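Local coordinates for AT5g51070/K3K7_27 (Arabidopsis thaliana, PDB 5GKM), which is the N-terminal domain of ClpD, a Clp-protease-associated chaperone that probably binds and hydrolyses ATP through its other domains, at residues A[15-20]-A[43-48]; A[68-73]-A[136-141]. All coordinates share one frame; numbering follows the deposited sequence.

Contact 1: residues A[15-20]-A[43-48]; sequences IRAIIF and IAEDRD
Ala17 and Glu45 bring the two backbones closest, their CA atoms 5.3 Å apart, while Phe20 and Ala44 pair more widely one turn further along helix 12-27. Segment 15-20 is helical throughout. Segment 43-48 supplies the last turn of helix 35-45, and Asp46 then leaves helical angles and starts an Asx turn, its OD1 accepting from the backbone N of Asp48. The small CB of Ala17 lets the chains come this near, meeting Glu45 CB at 3.9 Å. Glu45 CG lies anti to its backbone N (chi1 -171°) and fits beside Ala17 N and the aliphatic part of Arg16, 4.0 Å from Arg16 CD. The Glu45 chain then bends, and its carboxylate lies nearly coplanar with the Arg16 guanidinium, 17° between planes. OE2 faces the guanidinium edge, but the salt bridge to Arg16 NH1 is long at 3.6 Å. Stronger partners lie outside: Arg13 bridges Glu45 OE1, and Glu12 bridges Arg16 NH2. These charges lie within the all-helical Clp R domain, in which helices 12-27 and 35-45 are adjacent in the chain. Arg47, extended from CG to NE, reaches back from the turn and sets NH2 over one face of the Arg16 guanidinium, 3.8 Å from NH1. The like charges probably repel, and the acidic residues around Arg16 should offset this in part. Further along the helix, the Phe20 ring turns its CD2 to the Glu45 backbone N, near the ring plane, and to Ala44 CB obliquely at 4.0 Å. Ala44 also touches Ile59 of helix 59-71, and the Asp46 and Asp48 carboxylates both bridge Arg156 of helix 146-158.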
# COMPACT_ATOMS: atom_id res chain seq x y z
N ILE A 15 -5.82 -3.70 8.24
CA ILE A 15 -6.74 -4.56 7.53
C ILE A 15 -7.62 -3.73 6.62
O ILE A 15 -7.87 -4.12 5.54
CB ILE A 15 -7.61 -5.39 8.50
CG1 ILE A 15 -6.76 -6.33 9.33
CG2 ILE A 15 -8.71 -6.13 7.76
CD1 ILE A 15 -6.28 -7.46 8.55
N ARG A 16 -8.05 -2.57 7.09
CA ARG A 16 -8.87 -1.73 6.28
C ARG A 16 -8.12 -1.24 5.05
O ARG A 16 -8.62 -1.23 3.98
CB ARG A 16 -9.42 -0.58 7.11
CG ARG A 16 -10.37 0.36 6.41
CD ARG A 16 -10.77 1.46 7.39
NE ARG A 16 -11.41 0.94 8.56
CZ ARG A 16 -10.99 1.19 9.78
NH1 ARG A 16 -9.89 1.91 9.97
NH2 ARG A 16 -11.66 0.69 10.78
N ALA A 17 -6.87 -0.87 5.23
CA ALA A 17 -6.08 -0.44 4.10
C ALA A 17 -5.92 -1.55 3.06
O ALA A 17 -5.88 -1.31 1.91
CB ALA A 17 -4.69 0.03 4.57
N ILE A 18 -5.75 -2.74 3.57
CA ILE A 18 -5.64 -3.89 2.68
C ILE A 18 -6.93 -4.17 1.87
O ILE A 18 -6.89 -4.34 0.70
CB ILE A 18 -5.18 -5.14 3.45
CG1 ILE A 18 -3.78 -4.91 3.95
CG2 ILE A 18 -5.24 -6.38 2.58
CD1 ILE A 18 -3.31 -5.95 4.89
N ILE A 19 -8.04 -4.13 2.57
CA ILE A 19 -9.32 -4.25 1.89
C ILE A 19 -9.52 -3.11 0.88
O ILE A 19 -10.02 -3.31 -0.19
CB ILE A 19 -10.46 -4.27 2.93
CG1 ILE A 19 -10.40 -5.58 3.69
CG2 ILE A 19 -11.80 -4.10 2.28
CD1 ILE A 19 -11.18 -5.59 4.97
N PHE A 20 -9.14 -1.91 1.26
CA PHE A 20 -9.28 -0.78 0.35
C PHE A 20 -8.40 -1.01 -0.84
O PHE A 20 -8.69 -0.56 -1.85
CB PHE A 20 -9.00 0.58 0.98
CG PHE A 20 -9.98 1.00 2.03
CD1 PHE A 20 -11.19 0.39 2.16
CD2 PHE A 20 -9.71 2.05 2.86
CE1 PHE A 20 -12.08 0.78 3.14
CE2 PHE A 20 -10.59 2.47 3.81
CZ PHE A 20 -11.78 1.82 3.97
N ILE A 43 -3.37 5.24 1.32
CA ILE A 43 -3.81 6.63 1.21
C ILE A 43 -5.28 6.80 1.54
O ILE A 43 -5.63 7.66 2.27
CB ILE A 43 -3.49 7.23 -0.19
CG1 ILE A 43 -1.97 7.29 -0.39
CG2 ILE A 43 -4.09 8.61 -0.35
CD1 ILE A 43 -1.55 7.52 -1.80
N ALA A 44 -6.09 5.89 1.04
CA ALA A 44 -7.50 5.97 1.33
C ALA A 44 -7.82 5.80 2.83
O ALA A 44 -8.76 6.33 3.32
CB ALA A 44 -8.27 4.96 0.51
N GLU A 45 -7.09 4.94 3.48
CA GLU A 45 -7.32 4.67 4.87
C GLU A 45 -6.90 5.80 5.83
O GLU A 45 -7.51 5.99 6.84
CB GLU A 45 -6.71 3.32 5.25
CG GLU A 45 -7.04 2.80 6.64
CD GLU A 45 -6.29 3.50 7.74
OE1 GLU A 45 -5.19 3.96 7.51
OE2 GLU A 45 -6.83 3.51 8.81
N ASP A 46 -5.82 6.48 5.49
CA ASP A 46 -5.21 7.38 6.46
C ASP A 46 -6.13 8.59 6.70
O ASP A 46 -6.47 9.24 5.81
CB ASP A 46 -3.82 7.76 5.93
CG ASP A 46 -2.98 8.54 6.91
OD1 ASP A 46 -3.46 8.94 7.94
OD2 ASP A 46 -1.85 8.67 6.62
N ARG A 47 -6.49 8.82 7.95
CA ARG A 47 -7.40 9.88 8.35
C ARG A 47 -6.64 11.11 8.81
O ARG A 47 -7.23 11.98 9.34
CB ARG A 47 -8.37 9.40 9.44
CG ARG A 47 -9.33 8.29 9.00
CD ARG A 47 -10.28 7.82 10.08
NE ARG A 47 -10.90 6.54 9.81
CZ ARG A 47 -11.82 5.97 10.57
NH1 ARG A 47 -12.24 6.56 11.66
NH2 ARG A 47 -12.28 4.80 10.27
N ASP A 48 -5.35 11.16 8.59
CA ASP A 48 -4.55 12.31 9.00
C ASP A 48 -5.06 13.52 8.25
O ASP A 48 -5.20 13.50 7.10
CB ASP A 48 -3.09 12.05 8.64
CG ASP A 48 -2.14 13.12 9.15
OD1 ASP A 48 -2.60 14.24 9.33
OD2 ASP A 48 -0.96 12.80 9.33

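Contact 2: residues A[68-73]-A[136-141]; sequences SIWDEA and GRVLKR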
# COMPACT_ATOMS: atom_id res chain seq x y z
N SER A 68 -3.07 7.07 -14.90
CA SER A 68 -2.27 7.59 -15.96
C SER A 68 -1.03 6.73 -16.24
O SER A 68 -0.72 6.41 -17.37
CB SER A 68 -1.88 9.01 -15.63
OG SER A 68 -1.07 9.48 -16.64
N ILE A 69 -0.35 6.36 -15.20
CA ILE A 69 0.90 5.63 -15.37
C ILE A 69 0.76 4.26 -16.02
O ILE A 69 1.50 3.94 -16.90
CB ILE A 69 1.67 5.53 -14.02
CG1 ILE A 69 2.05 6.91 -13.56
CG2 ILE A 69 2.95 4.74 -14.15
CD1 ILE A 69 2.42 6.96 -12.13
N TRP A 70 -0.21 3.51 -15.56
CA TRP A 70 -0.44 2.15 -15.99
C TRP A 70 -1.46 1.98 -17.09
O TRP A 70 -1.45 0.95 -17.73
CB TRP A 70 -0.82 1.25 -14.81
CG TRP A 70 0.40 0.88 -14.02
CD1 TRP A 70 1.25 -0.18 -14.26
CD2 TRP A 70 1.01 1.60 -12.92
NE1 TRP A 70 2.29 -0.19 -13.40
CE2 TRP A 70 2.22 0.85 -12.57
CE3 TRP A 70 0.69 2.69 -12.18
CZ2 TRP A 70 3.06 1.26 -11.57
CZ3 TRP A 70 1.54 3.08 -11.18
CH2 TRP A 70 2.71 2.39 -10.89
N ASP A 71 -2.39 2.93 -17.25
CA ASP A 71 -3.49 2.70 -18.20
C ASP A 71 -3.66 3.60 -19.42
O ASP A 71 -4.39 3.25 -20.32
CB ASP A 71 -4.81 2.58 -17.47
CG ASP A 71 -5.02 1.21 -16.87
OD1 ASP A 71 -4.58 0.98 -15.75
OD2 ASP A 71 -5.58 0.37 -17.55
N GLU A 72 -2.97 4.73 -19.46
CA GLU A 72 -3.16 5.65 -20.57
C GLU A 72 -2.20 5.45 -21.76
O GLU A 72 -2.45 5.95 -22.80
CB GLU A 72 -3.12 7.08 -20.05
CG GLU A 72 -4.37 7.41 -19.22
CD GLU A 72 -5.62 7.73 -20.08
OE1 GLU A 72 -5.69 7.29 -21.19
OE2 GLU A 72 -6.48 8.45 -19.64
N ALA A 73 -1.10 4.73 -21.52
CA ALA A 73 -0.17 4.32 -22.56
C ALA A 73 0.13 2.80 -22.53
O ALA A 73 -0.77 2.03 -22.47
CB ALA A 73 1.09 5.15 -22.53
N GLY A 136 7.12 4.07 -6.11
CA GLY A 136 7.95 5.17 -6.46
C GLY A 136 7.48 5.89 -7.68
O GLY A 136 7.59 7.07 -7.71
N ARG A 137 6.98 5.18 -8.66
CA ARG A 137 6.52 5.87 -9.85
C ARG A 137 5.37 6.80 -9.56
O ARG A 137 5.30 7.86 -10.08
CB ARG A 137 6.12 4.88 -10.91
CG ARG A 137 7.24 3.97 -11.35
CD ARG A 137 6.75 2.89 -12.27
NE ARG A 137 6.49 3.40 -13.59
CZ ARG A 137 5.98 2.68 -14.57
NH1 ARG A 137 5.68 1.41 -14.37
NH2 ARG A 137 5.77 3.20 -15.76
N VAL A 138 4.44 6.34 -8.75
CA VAL A 138 3.34 7.17 -8.35
C VAL A 138 3.78 8.38 -7.53
O VAL A 138 3.36 9.45 -7.76
CB VAL A 138 2.35 6.36 -7.50
CG1 VAL A 138 1.19 7.20 -7.04
CG2 VAL A 138 1.88 5.16 -8.24
N LEU A 139 4.67 8.15 -6.57
CA LEU A 139 5.13 9.24 -5.75
C LEU A 139 5.88 10.28 -6.60
O LEU A 139 5.75 11.43 -6.39
CB LEU A 139 5.94 8.75 -4.55
CG LEU A 139 5.14 7.90 -3.56
CD1 LEU A 139 6.05 7.36 -2.48
CD2 LEU A 139 4.05 8.69 -2.88
N LYS A 140 6.63 9.80 -7.55
CA LYS A 140 7.35 10.70 -8.42
C LYS A 140 6.38 11.56 -9.21
O LYS A 140 6.57 12.71 -9.36
CB LYS A 140 8.29 9.96 -9.35
CG LYS A 140 9.05 10.87 -10.30
CD LYS A 140 10.03 10.11 -11.15
CE LYS A 140 11.05 11.05 -11.79
NZ LYS A 140 11.41 10.64 -13.17
N ARG A 141 5.32 10.95 -9.69
CA ARG A 141 4.33 11.68 -10.41
C ARG A 141 3.65 12.70 -9.52
O ARG A 141 3.29 13.75 -9.95
CB ARG A 141 3.34 10.74 -11.08
CG ARG A 141 2.21 11.40 -11.81
CD ARG A 141 2.72 11.97 -13.13
NE ARG A 141 3.16 10.98 -14.10
CZ ARG A 141 2.40 10.50 -15.06
NH1 ARG A 141 1.15 10.88 -15.15
NH2 ARG A 141 2.85 9.62 -15.90
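Arg137 opens the contact from helix 134-142, its guanidinium laid beside Ile69 and the Trp70 ring of helix 59-71. Its chain bends at chi3 (76°), which brings NE toward Ile69; Ile69 CG2 lies over one face of the guanidinium, 3.6 Å from NH2. NH1 approaches Trp70 obliquely, 3.8 Å from CZ2, and the ring and guanidinium planes stand 59° apart, so the two groups are not stacked in parallel. Asp76 is a shared partner: its OD2 accepts from Trp70 NE1 and makes a weak, long ion pair with Arg137 NH1. Next comes Val138, whose CG2 meets the indole at its edge, near the ring plane, 3.6 Å from CZ3. Its backbone also takes part, since Ile69 CD1 reaches between the helices to Val138 CA at 3.9 Å. Val138 touches Gln36 and Leu39 of helix 35-45 as well, which places it at a three-helix junction of this Clp R domain. One turn on, Arg141 has CG anti to its backbone N and bends at chi2 and chi3, folding back alongside Ile69. The two side chains slide past each other in opposite directions, with Ile69 CG1 over one guanidinium face, 3.7 Å from NH2. Arg141 NH1 then donates to Ser68 OG at 3.0 Å with an N-H...O angle of 155°, the oxygen lying near the guanidinium plane. Ile69 thus meets two guanidinium faces, CG2 that of Arg137 and CG1 that of Arg141, in planes turned steeply to each other. Because Arg141 packs a face on Ile69 while its edge still bonds a hydroxyl, charged side chains can border the buried Trp70 and Val138 with one hydrogen bond across the segments.

How the contacts relate
Both contacts are partly buried and lie in one all-helical Clp R domain; each pairs the last turn of one helix and what follows with a stretch inside another. They use different pairs of helices: 12-27 with 35-45 in contact 1, 59-71 with 134-142 in contact 2. Their centres lie about 20 Å apart, with contact 1 nearer the middle of the chain. Contact 1 joins elements close in sequence, whereas contact 2 spans 62 intervening residues. Helix 35-45 links them, since Val138 and Trp70 touch it too. Arginines take part in both: in contact 1 they meet a glutamate and each other, in contact 2 they lay faces on Ile69, one also bonding a serine.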